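Local coordinates for StAR-related lipid transfer protein 5 (Homo sapiens, PDB 2R55) that may transport cholesterol, other sterols or other lipids within the cell by way of a START domain, at residues A[151-156]-A[171-176]; A[115-120]-A[136-141]; A[145-150]-A[177-182]; A[190-195]-A[217-222]. All blocks are in the same frame, centred on the assembly; numbering follows the deposited sequence.

Contact 1: A[151-156]-A[171-176]; sequences NATHVE and NHPCGC
The carbonyl oxygen of N171 is gripped twice by H154: H154 N lies 2.8 Å from N171 O, and the ring adds a longer bond from ND1 to N171 O of 3.2 Å. The two donors reach the oxygen from opposite faces of its carbonyl plane, ND1 well above that plane although N171 O lies in the plane of the imidazole. This needs CG of H154 set between backbone N and carbonyl carbon (chi1 77°), which swings ND1 to N171 O. Further along, A152 and C174 form an antiparallel hydrogen-bonded pair, with A152 N to C174 O at 2.8 Å and the return bond from C174 N to A152 O at 3.0 Å. Strands 148-154 and 167-180 are neighbours in the curved sheet of the START domain. The H154 edge is turned to the H172 face in an offset T-shaped pair, centroids 5.3 Å apart and planes at 77°; F64 stacks on H172. An alanine at H154 would keep the backbone bond but would probably leave N171 O with one grip fewer and the H172 face without the imidazole edge turned to it. T153 OG1 lies alongside P173 CD at 3.6 Å, and A152 CB meets C174 SG at 4.0 Å.

Contact 2: A[115-120]-A[136-141]; sequences CVSRTS and DLVLVK
C115 SG and V138 CG1 meet at 3.6 Å on the face of the sheet that also carries S117 and D136. Both atoms sit between their own backbone N and carbonyl carbon, with chi1 at 77° for C115 and 45° for V138, and this brings V138 CG1 to 3.4 Å from C115 O as well. S117 OG takes the same rotamer and lies 3.8 Å from V138 CG1, so one methyl is bordered by the sulfur and by the hydroxyl oxygen. On the other face V116 and L137 cross obliquely: V116 CG2, beside its backbone N, touches L137 CD1 at 3.8 Å, the leucine CG lying anti to its own backbone N and beside the carbonyl carbon. Between the two faces the backbones are joined by two antiparallel hydrogen-bonded pairs, C115 with V138 and S117 with D136, and V116 with L137 is the non-hydrogen-bonded pair between them. The bond from V138 N to C115 O measures 2.9 Å. The segments splay, their N-to-C directions being 126° apart. The carboxylate of D136 turns to a further strand, where N171 ND2 binds its OD2. The two strands form a beta hairpin: strand 103-109 flanks 115-120, strand 148-154 flanks 136-141, and helix 21-40 packs on L137 through M27 and S28 and on L139 through S28.

Contact 3: A[145-150]-A[177-182]; sequences DGTISS and FCEPLP
C178 N gives the shorter of two backbone bonds to I148, reaching I148 O at 2.7 Å with an N-H...O angle of 161°; I148 N returns the bond to C178 O at 2.9 Å. That same oxygen, C178 O, also receives a CA-H...O contact, T147 CA lying 3.1 Å from it. One pair further in, S149 and F177 form the non-hydrogen-bonded pair, and S149 CB meets F177 CD2 at 3.8 Å. These pairs continue the antiparallel pairing of strands 148-154 and 167-180, the strand portions 148-150 and 177-180 running 171° apart, toward an end of the START sheet where the chain enters strand 148-154 from a turn. T147 sits at that entry. Its CG2, anti to the backbone N, comes to the edge of the F177 ring near the ring plane, 4.0 Å from CD2, while OG1 lies alongside E179 CB at 3.5 Å. OG1 is modelled so close to D145 OD2 that this bond is doubtful in detail. A glycine at T147 would remove both branches and would probably open a gap beside the F177 edge and along E179 CB and CG. P180 closes the turn side: its CG approaches D145 O at 3.4 Å, and its CD lies against the backbone of G146 and T147. Beyond the pair, the carboxylate of E179 is salt-bridged to R39 of helix 21-40, a helix that also touches F177 through M35.

Contact 4: A[190-195]-A[217-222]; sequences LVTFFH and RFYANL
Y219 reaches from the helix to the strand and gives its hydroxyl proton to L190 O, with OH to O at 2.7 Å. The oxygen lies at the edge of the tyrosine ring near its plane, but relative to the carbonyl group the donor stands well above the plane, with a C=O...OH angle of 116°, so the bond is short without being directed at a lone pair. T192 CG2 also approaches this hydroxyl closely, and the same methyl meets F218 CE2 at 3.7 Å. It therefore sits between the two aromatic side chains of the helix. L190 adds aliphatic packing. With its CG anti to the backbone N (chi1 177°), CD2 comes to 3.7 Å from Y219 CE2 and meets L222 CD1 tip to tip at 3.9 Å. At the other end of the strand segment, F194 points its edge at the F218 face: CZ lies 3.9 Å from F218 CD1, offset toward the rim, in a T-shaped pair with planes at 77°. F218 is placed for this by its own CG lying anti to the backbone N. Beside the strand in the sheet, C176 of strand 167-180 touches L190 and T192; R94 and W97 of helix 94-97 also touch F218 and L222, respectively. The segment axes pass 11.2 Å apart, a separation bridged by side chains, as befits the helix-grip fold of START domains, in which the C-terminal helix lies across the curved sheet over the cavity that in this family takes up lipid, here probably a sterol.

Contacts 1 and 3 hold the same two strands, 148-154 and 167-180, with contact 1 nested inside the loop that contact 3 closes; their centres are about 19 Å apart. Contact 1 is buried and contact 3 only partly so, ending in a turn. Contact 2 lies one strand further across the sheet and joins contact 1 through probable backbone hydrogen bonds such as N151 O to L139 N. Contact 4 lies on the other flank, where strand 188-197 pairs with 167-180; it does not touch contact 2. Contacts 1 to 3 are strand pairings built on backbone bonds, whereas contact 4, buried like 1 and 2, relies on aromatic and aliphatic side chains and one tyrosine hydroxyl.

Contact 1: A[151-156]-A[171-176]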
# COMPACT_ATOMS: atom_id res chain seq x y z
N ASN A 151 -3.18 -1.19 -6.99
CA ASN A 151 -2.90 0.17 -7.41
C ASN A 151 -3.98 1.07 -6.83
O ASN A 151 -5.13 1.03 -7.25
CB ASN A 151 -2.90 0.25 -8.94
CG ASN A 151 -1.93 -0.76 -9.59
OD1 ASN A 151 -0.74 -0.48 -9.76
ND2 ASN A 151 -2.44 -1.91 -9.96
N ALA A 152 -3.59 1.86 -5.85
CA ALA A 152 -4.54 2.58 -5.06
C ALA A 152 -4.21 4.07 -5.09
O ALA A 152 -3.05 4.45 -5.02
CB ALA A 152 -4.49 2.04 -3.65
N THR A 153 -5.24 4.91 -5.24
CA THR A 153 -5.08 6.36 -5.08
C THR A 153 -6.28 6.97 -4.32
O THR A 153 -7.37 6.42 -4.36
CB THR A 153 -4.84 7.07 -6.44
OG1 THR A 153 -3.97 8.20 -6.25
CG2 THR A 153 -6.14 7.57 -7.07
N HIS A 154 -6.08 8.10 -3.65
CA HIS A 154 -7.17 8.75 -2.92
C HIS A 154 -8.30 9.21 -3.86
O HIS A 154 -8.05 9.60 -5.02
CB HIS A 154 -6.65 9.95 -2.14
CG HIS A 154 -6.41 11.15 -3.00
ND1 HIS A 154 -5.23 11.34 -3.69
CD2 HIS A 154 -7.19 12.21 -3.29
CE1 HIS A 154 -5.30 12.47 -4.37
NE2 HIS A 154 -6.48 13.02 -4.14
N VAL A 155 -9.54 9.13 -3.37
CA VAL A 155 -10.70 9.67 -4.07
C VAL A 155 -11.75 10.15 -3.07
O VAL A 155 -11.99 9.50 -2.05
CB VAL A 155 -11.28 8.68 -5.14
CG1 VAL A 155 -11.80 7.39 -4.50
CG2 VAL A 155 -12.37 9.33 -5.96
N GLU A 156 -12.36 11.29 -3.37
CA GLU A 156 -13.49 11.77 -2.59
C GLU A 156 -14.74 10.98 -2.95
O GLU A 156 -15.08 10.84 -4.12
CB GLU A 156 -13.72 13.26 -2.82
CG GLU A 156 -12.69 14.17 -2.16
CD GLU A 156 -12.79 15.63 -2.64
OE1 GLU A 156 -13.92 16.16 -2.77
OE2 GLU A 156 -11.73 16.25 -2.89
N ASN A 171 -3.77 8.89 0.25
CA ASN A 171 -2.77 8.10 -0.44
C ASN A 171 -2.62 8.61 -1.85
O ASN A 171 -3.62 8.85 -2.54
CB ASN A 171 -3.21 6.63 -0.54
CG ASN A 171 -3.02 5.88 0.75
OD1 ASN A 171 -1.99 5.99 1.40
ND2 ASN A 171 -4.02 5.12 1.13
N HIS A 172 -1.38 8.76 -2.29
CA HIS A 172 -1.09 8.94 -3.72
C HIS A 172 -0.70 7.57 -4.33
O HIS A 172 -0.61 6.58 -3.57
CB HIS A 172 -0.03 10.01 -3.88
CG HIS A 172 -0.52 11.37 -3.50
ND1 HIS A 172 -0.25 11.93 -2.27
CD2 HIS A 172 -1.26 12.27 -4.17
CE1 HIS A 172 -0.80 13.13 -2.22
NE2 HIS A 172 -1.42 13.36 -3.36
N PRO A 173 -0.53 7.48 -5.67
CA PRO A 173 -0.43 6.14 -6.28
C PRO A 173 0.49 5.21 -5.49
O PRO A 173 1.65 5.55 -5.26
CB PRO A 173 0.12 6.42 -7.67
CG PRO A 173 -0.42 7.79 -7.99
CD PRO A 173 -0.45 8.54 -6.69
N CYS A 174 -0.04 4.07 -5.08
CA CYS A 174 0.65 3.17 -4.16
C CYS A 174 0.08 1.78 -4.28
O CYS A 174 -0.93 1.58 -4.94
CB CYS A 174 0.48 3.61 -2.71
SG CYS A 174 -1.21 3.67 -2.08
N GLY A 175 0.72 0.83 -3.61
CA GLY A 175 0.22 -0.53 -3.56
C GLY A 175 1.31 -1.56 -3.64
O GLY A 175 2.44 -1.34 -3.20
N CYS A 176 0.97 -2.70 -4.23
CA CYS A 176 1.81 -3.88 -4.22
C CYS A 176 1.95 -4.53 -5.57
O CYS A 176 0.97 -4.67 -6.29
CB CYS A 176 1.19 -4.92 -3.31
SG CYS A 176 1.53 -4.57 -1.65

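Contact 2: A[115-120]-A[136-141]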
# COMPACT_ATOMS: atom_id res chain seq x y z
N CYS A 115 -12.61 -0.86 -7.35
CA CYS A 115 -13.45 -0.55 -6.19
C CYS A 115 -12.94 0.62 -5.33
O CYS A 115 -11.78 1.03 -5.41
CB CYS A 115 -13.62 -1.79 -5.32
SG CYS A 115 -12.17 -2.15 -4.31
N VAL A 116 -13.83 1.15 -4.50
CA VAL A 116 -13.51 2.27 -3.61
C VAL A 116 -13.51 1.79 -2.15
O VAL A 116 -14.49 1.22 -1.68
CB VAL A 116 -14.47 3.45 -3.83
CG1 VAL A 116 -14.08 4.63 -2.96
CG2 VAL A 116 -14.47 3.85 -5.31
N SER A 117 -12.40 2.02 -1.45
CA SER A 117 -12.20 1.45 -0.13
C SER A 117 -11.87 2.49 0.94
O SER A 117 -11.27 3.53 0.64
CB SER A 117 -11.12 0.39 -0.16
OG SER A 117 -9.83 0.97 -0.28
N ARG A 118 -12.27 2.20 2.17
CA ARG A 118 -11.90 2.99 3.33
C ARG A 118 -10.97 2.15 4.19
O ARG A 118 -11.26 0.99 4.45
CB ARG A 118 -13.15 3.41 4.13
CG ARG A 118 -12.86 4.12 5.46
CD ARG A 118 -14.13 4.64 6.08
NE ARG A 118 -14.10 4.51 7.53
CZ ARG A 118 -13.76 5.48 8.37
NH1 ARG A 118 -13.44 6.69 7.92
NH2 ARG A 118 -13.76 5.24 9.68
N THR A 119 -9.86 2.74 4.59
CA THR A 119 -8.86 2.06 5.41
C THR A 119 -8.61 2.87 6.68
O THR A 119 -8.37 4.08 6.62
CB THR A 119 -7.55 1.90 4.62
OG1 THR A 119 -7.83 1.22 3.38
CG2 THR A 119 -6.52 1.12 5.41
N SER A 120 -8.66 2.20 7.83
CA SER A 120 -8.41 2.85 9.12
C SER A 120 -7.07 2.40 9.67
O SER A 120 -6.80 1.20 9.76
CB SER A 120 -9.50 2.50 10.13
OG SER A 120 -10.81 2.69 9.62
N ASP A 136 -9.65 5.26 -0.93
CA ASP A 136 -8.90 5.01 -2.17
C ASP A 136 -9.72 4.44 -3.33
O ASP A 136 -10.62 3.61 -3.14
CB ASP A 136 -7.72 4.05 -1.94
CG ASP A 136 -6.78 4.50 -0.83
OD1 ASP A 136 -6.39 5.70 -0.80
OD2 ASP A 136 -6.42 3.63 0.01
N LEU A 137 -9.37 4.87 -4.54
CA LEU A 137 -9.72 4.13 -5.74
C LEU A 137 -8.64 3.09 -5.94
O LEU A 137 -7.48 3.43 -6.20
CB LEU A 137 -9.79 5.06 -6.94
CG LEU A 137 -10.37 4.49 -8.23
CD1 LEU A 137 -11.78 3.96 -8.02
CD2 LEU A 137 -10.35 5.56 -9.29
N VAL A 138 -9.00 1.82 -5.77
CA VAL A 138 -8.05 0.71 -5.87
C VAL A 138 -8.42 -0.25 -7.00
O VAL A 138 -9.52 -0.80 -7.04
CB VAL A 138 -7.83 -0.06 -4.51
CG1 VAL A 138 -9.15 -0.34 -3.80
CG2 VAL A 138 -7.06 -1.36 -4.75
N LEU A 139 -7.46 -0.42 -7.91
CA LEU A 139 -7.61 -1.25 -9.09
C LEU A 139 -6.61 -2.38 -8.97
O LEU A 139 -5.42 -2.15 -8.69
CB LEU A 139 -7.34 -0.43 -10.36
CG LEU A 139 -7.26 -0.95 -11.82
CD1 LEU A 139 -5.88 -1.42 -12.22
CD2 LEU A 139 -8.32 -2.00 -12.21
N VAL A 140 -7.11 -3.60 -9.17
CA VAL A 140 -6.27 -4.78 -9.32
C VAL A 140 -6.03 -4.98 -10.81
O VAL A 140 -6.97 -4.98 -11.61
CB VAL A 140 -6.97 -6.03 -8.74
CG1 VAL A 140 -6.17 -7.29 -9.07
CG2 VAL A 140 -7.17 -5.90 -7.23
N LYS A 141 -4.78 -5.15 -11.19
CA LYS A 141 -4.42 -5.37 -12.58
C LYS A 141 -3.40 -6.47 -12.61
O LYS A 141 -2.51 -6.51 -11.76
CB LYS A 141 -3.85 -4.10 -13.20
CG LYS A 141 -3.76 -4.11 -14.74
CD LYS A 141 -3.23 -2.78 -15.26
CE LYS A 141 -3.00 -2.79 -16.78
NZ LYS A 141 -2.33 -1.52 -17.22

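Contact 3: A[145-150]-A[177-182]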
# COMPACT_ATOMS: atom_id res chain seq x y z
N ASP A 145 3.48 -11.71 -17.01
CA ASP A 145 4.45 -12.61 -16.40
C ASP A 145 3.82 -13.43 -15.27
O ASP A 145 4.41 -14.41 -14.82
CB ASP A 145 5.67 -11.84 -15.90
CG ASP A 145 5.35 -10.88 -14.77
OD1 ASP A 145 4.81 -9.78 -15.02
OD2 ASP A 145 5.66 -11.22 -13.61
N GLY A 146 2.63 -13.01 -14.85
CA GLY A 146 1.93 -13.62 -13.72
C GLY A 146 1.75 -12.63 -12.59
O GLY A 146 0.87 -12.80 -11.73
N THR A 147 2.59 -11.60 -12.58
CA THR A 147 2.51 -10.54 -11.60
C THR A 147 1.06 -10.10 -11.41
O THR A 147 0.32 -9.90 -12.37
CB THR A 147 3.40 -9.33 -11.99
OG1 THR A 147 4.77 -9.73 -11.99
CG2 THR A 147 3.25 -8.19 -11.01
N ILE A 148 0.65 -10.02 -10.14
CA ILE A 148 -0.63 -9.46 -9.76
C ILE A 148 -0.26 -8.20 -8.97
O ILE A 148 0.68 -8.22 -8.17
CB ILE A 148 -1.46 -10.44 -8.90
CG1 ILE A 148 -1.37 -11.87 -9.46
CG2 ILE A 148 -2.92 -10.02 -8.86
CD1 ILE A 148 -1.95 -12.96 -8.57
N SER A 149 -0.96 -7.10 -9.22
CA SER A 149 -0.64 -5.84 -8.54
C SER A 149 -1.86 -5.13 -7.96
O SER A 149 -3.00 -5.35 -8.41
CB SER A 149 0.09 -4.89 -9.48
OG SER A 149 -0.82 -4.10 -10.22
N SER A 150 -1.61 -4.28 -6.96
CA SER A 150 -2.66 -3.44 -6.42
C SER A 150 -2.22 -2.02 -6.60
O SER A 150 -1.06 -1.67 -6.38
CB SER A 150 -2.96 -3.76 -4.95
OG SER A 150 -1.79 -3.72 -4.15
N PHE A 177 3.18 -4.94 -5.87
CA PHE A 177 3.46 -5.88 -6.96
C PHE A 177 3.78 -7.28 -6.40
O PHE A 177 4.73 -7.45 -5.63
CB PHE A 177 4.62 -5.37 -7.82
CG PHE A 177 4.28 -4.18 -8.67
CD1 PHE A 177 4.43 -2.88 -8.17
CD2 PHE A 177 3.83 -4.34 -9.98
CE1 PHE A 177 4.13 -1.76 -8.97
CE2 PHE A 177 3.52 -3.24 -10.77
CZ PHE A 177 3.67 -1.92 -10.26
N CYS A 178 2.96 -8.26 -6.77
CA CYS A 178 3.23 -9.66 -6.40
C CYS A 178 3.77 -10.40 -7.63
O CYS A 178 3.02 -10.66 -8.56
CB CYS A 178 1.94 -10.35 -5.93
SG CYS A 178 1.15 -9.66 -4.46
N GLU A 179 5.07 -10.72 -7.62
CA GLU A 179 5.75 -11.22 -8.83
C GLU A 179 6.27 -12.64 -8.65
O GLU A 179 7.10 -12.89 -7.78
CB GLU A 179 6.92 -10.30 -9.26
CG GLU A 179 6.66 -8.79 -9.10
CD GLU A 179 7.92 -7.91 -9.29
OE1 GLU A 179 9.05 -8.35 -8.97
OE2 GLU A 179 7.77 -6.77 -9.75
N PRO A 180 5.80 -13.58 -9.50
CA PRO A 180 6.25 -14.97 -9.45
C PRO A 180 7.73 -15.09 -9.86
O PRO A 180 8.22 -14.25 -10.62
CB PRO A 180 5.35 -15.68 -10.46
CG PRO A 180 4.98 -14.59 -11.44
CD PRO A 180 4.83 -13.36 -10.59
N LEU A 181 8.40 -16.13 -9.34
CA LEU A 181 9.85 -16.29 -9.48
C LEU A 181 10.21 -17.63 -10.08
O LEU A 181 9.74 -18.65 -9.59
CB LEU A 181 10.53 -16.16 -8.11
CG LEU A 181 11.23 -14.85 -7.74
CD1 LEU A 181 10.46 -13.62 -8.22
CD2 LEU A 181 11.46 -14.80 -6.24
N PRO A 182 11.04 -17.63 -11.14
CA PRO A 182 11.43 -18.88 -11.79
C PRO A 182 12.65 -19.48 -11.13
O PRO A 182 12.72 -20.74 -11.00
CB PRO A 182 11.76 -18.44 -13.22
CG PRO A 182 11.79 -16.92 -13.21
CD PRO A 182 11.67 -16.47 -11.78

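Contact 4: A[190-195]-A[217-222]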
# COMPACT_ATOMS: atom_id res chain seq x y z
N LEU A 190 7.92 -9.49 -3.60
CA LEU A 190 6.96 -8.45 -3.24
C LEU A 190 7.62 -7.06 -3.19
O LEU A 190 8.47 -6.79 -2.31
CB LEU A 190 6.31 -8.75 -1.89
CG LEU A 190 5.32 -7.73 -1.32
CD1 LEU A 190 4.07 -7.60 -2.20
CD2 LEU A 190 4.92 -8.07 0.09
N VAL A 191 7.21 -6.19 -4.11
CA VAL A 191 7.65 -4.80 -4.15
C VAL A 191 6.44 -3.90 -3.87
O VAL A 191 5.40 -4.00 -4.56
CB VAL A 191 8.29 -4.43 -5.50
CG1 VAL A 191 9.00 -3.07 -5.41
CG2 VAL A 191 9.27 -5.50 -5.91
N THR A 192 6.56 -3.07 -2.84
CA THR A 192 5.44 -2.27 -2.38
C THR A 192 5.83 -0.81 -2.32
O THR A 192 6.97 -0.47 -1.96
CB THR A 192 4.96 -2.66 -0.97
OG1 THR A 192 5.98 -2.31 -0.03
CG2 THR A 192 4.64 -4.14 -0.85
N PHE A 193 4.86 0.06 -2.63
CA PHE A 193 5.06 1.49 -2.55
C PHE A 193 4.07 2.11 -1.59
O PHE A 193 2.86 1.93 -1.75
CB PHE A 193 4.95 2.12 -3.93
CG PHE A 193 5.95 1.61 -4.89
CD1 PHE A 193 7.23 2.14 -4.91
CD2 PHE A 193 5.64 0.56 -5.74
CE1 PHE A 193 8.17 1.65 -5.78
CE2 PHE A 193 6.58 0.07 -6.61
CZ PHE A 193 7.85 0.61 -6.64
N PHE A 194 4.59 2.83 -0.61
CA PHE A 194 3.80 3.65 0.30
C PHE A 194 3.94 5.08 -0.17
O PHE A 194 5.06 5.56 -0.36
CB PHE A 194 4.33 3.50 1.72
CG PHE A 194 3.91 2.23 2.38
CD1 PHE A 194 3.18 1.27 1.68
CD2 PHE A 194 4.29 1.96 3.68
CE1 PHE A 194 2.79 0.09 2.30
CE2 PHE A 194 3.90 0.78 4.30
CZ PHE A 194 3.16 -0.15 3.61
N HIS A 195 2.82 5.75 -0.37
CA HIS A 195 2.83 7.07 -0.99
C HIS A 195 1.84 7.91 -0.26
O HIS A 195 0.88 8.42 -0.84
CB HIS A 195 2.39 6.95 -2.44
CG HIS A 195 2.96 8.00 -3.34
ND1 HIS A 195 2.95 7.88 -4.71
CD2 HIS A 195 3.55 9.19 -3.07
CE1 HIS A 195 3.51 8.95 -5.24
NE2 HIS A 195 3.88 9.76 -4.27
N ARG A 217 8.34 -3.24 9.16
CA ARG A 217 7.35 -3.90 10.00
C ARG A 217 6.24 -4.55 9.18
O ARG A 217 5.71 -5.60 9.54
CB ARG A 217 6.72 -2.89 10.98
CG ARG A 217 7.36 -2.88 12.35
CD ARG A 217 7.49 -1.46 12.92
NE ARG A 217 7.57 -1.48 14.39
CZ ARG A 217 8.62 -1.91 15.09
NH1 ARG A 217 9.73 -2.35 14.47
NH2 ARG A 217 8.57 -1.91 16.41
N PHE A 218 5.88 -3.88 8.08
CA PHE A 218 4.86 -4.39 7.15
C PHE A 218 5.28 -5.77 6.62
O PHE A 218 4.51 -6.73 6.66
CB PHE A 218 4.64 -3.36 6.04
CG PHE A 218 3.80 -3.85 4.89
CD1 PHE A 218 2.41 -3.73 4.92
CD2 PHE A 218 4.40 -4.36 3.74
CE1 PHE A 218 1.64 -4.16 3.82
CE2 PHE A 218 3.63 -4.80 2.67
CZ PHE A 218 2.25 -4.70 2.70
N TYR A 219 6.53 -5.86 6.17
CA TYR A 219 7.06 -7.11 5.62
C TYR A 219 7.25 -8.15 6.70
O TYR A 219 6.95 -9.33 6.49
CB TYR A 219 8.37 -6.89 4.85
CG TYR A 219 8.18 -6.40 3.44
CD1 TYR A 219 7.84 -5.07 3.18
CD2 TYR A 219 8.37 -7.26 2.36
CE1 TYR A 219 7.68 -4.62 1.90
CE2 TYR A 219 8.21 -6.81 1.06
CZ TYR A 219 7.86 -5.49 0.84
OH TYR A 219 7.70 -5.05 -0.46
N ALA A 220 7.78 -7.72 7.84
CA ALA A 220 7.88 -8.61 9.00
C ALA A 220 6.51 -9.26 9.27
O ALA A 220 6.43 -10.48 9.39
CB ALA A 220 8.40 -7.87 10.22
N ASN A 221 5.45 -8.46 9.32
CA ASN A 221 4.09 -8.95 9.57
C ASN A 221 3.60 -9.87 8.46
O ASN A 221 3.17 -10.99 8.72
CB ASN A 221 3.09 -7.79 9.71
CG ASN A 221 3.13 -7.13 11.07
OD1 ASN A 221 3.76 -7.63 12.01
ND2 ASN A 221 2.44 -6.00 11.18
N LEU A 222 3.67 -9.38 7.23
CA LEU A 222 3.27 -10.16 6.07
C LEU A 222 3.85 -11.58 6.08
O LEU A 222 3.15 -12.54 5.72
CB LEU A 222 3.65 -9.43 4.78
CG LEU A 222 3.10 -9.83 3.40
CD1 LEU A 222 4.04 -10.78 2.69
CD2 LEU A 222 1.69 -10.41 3.46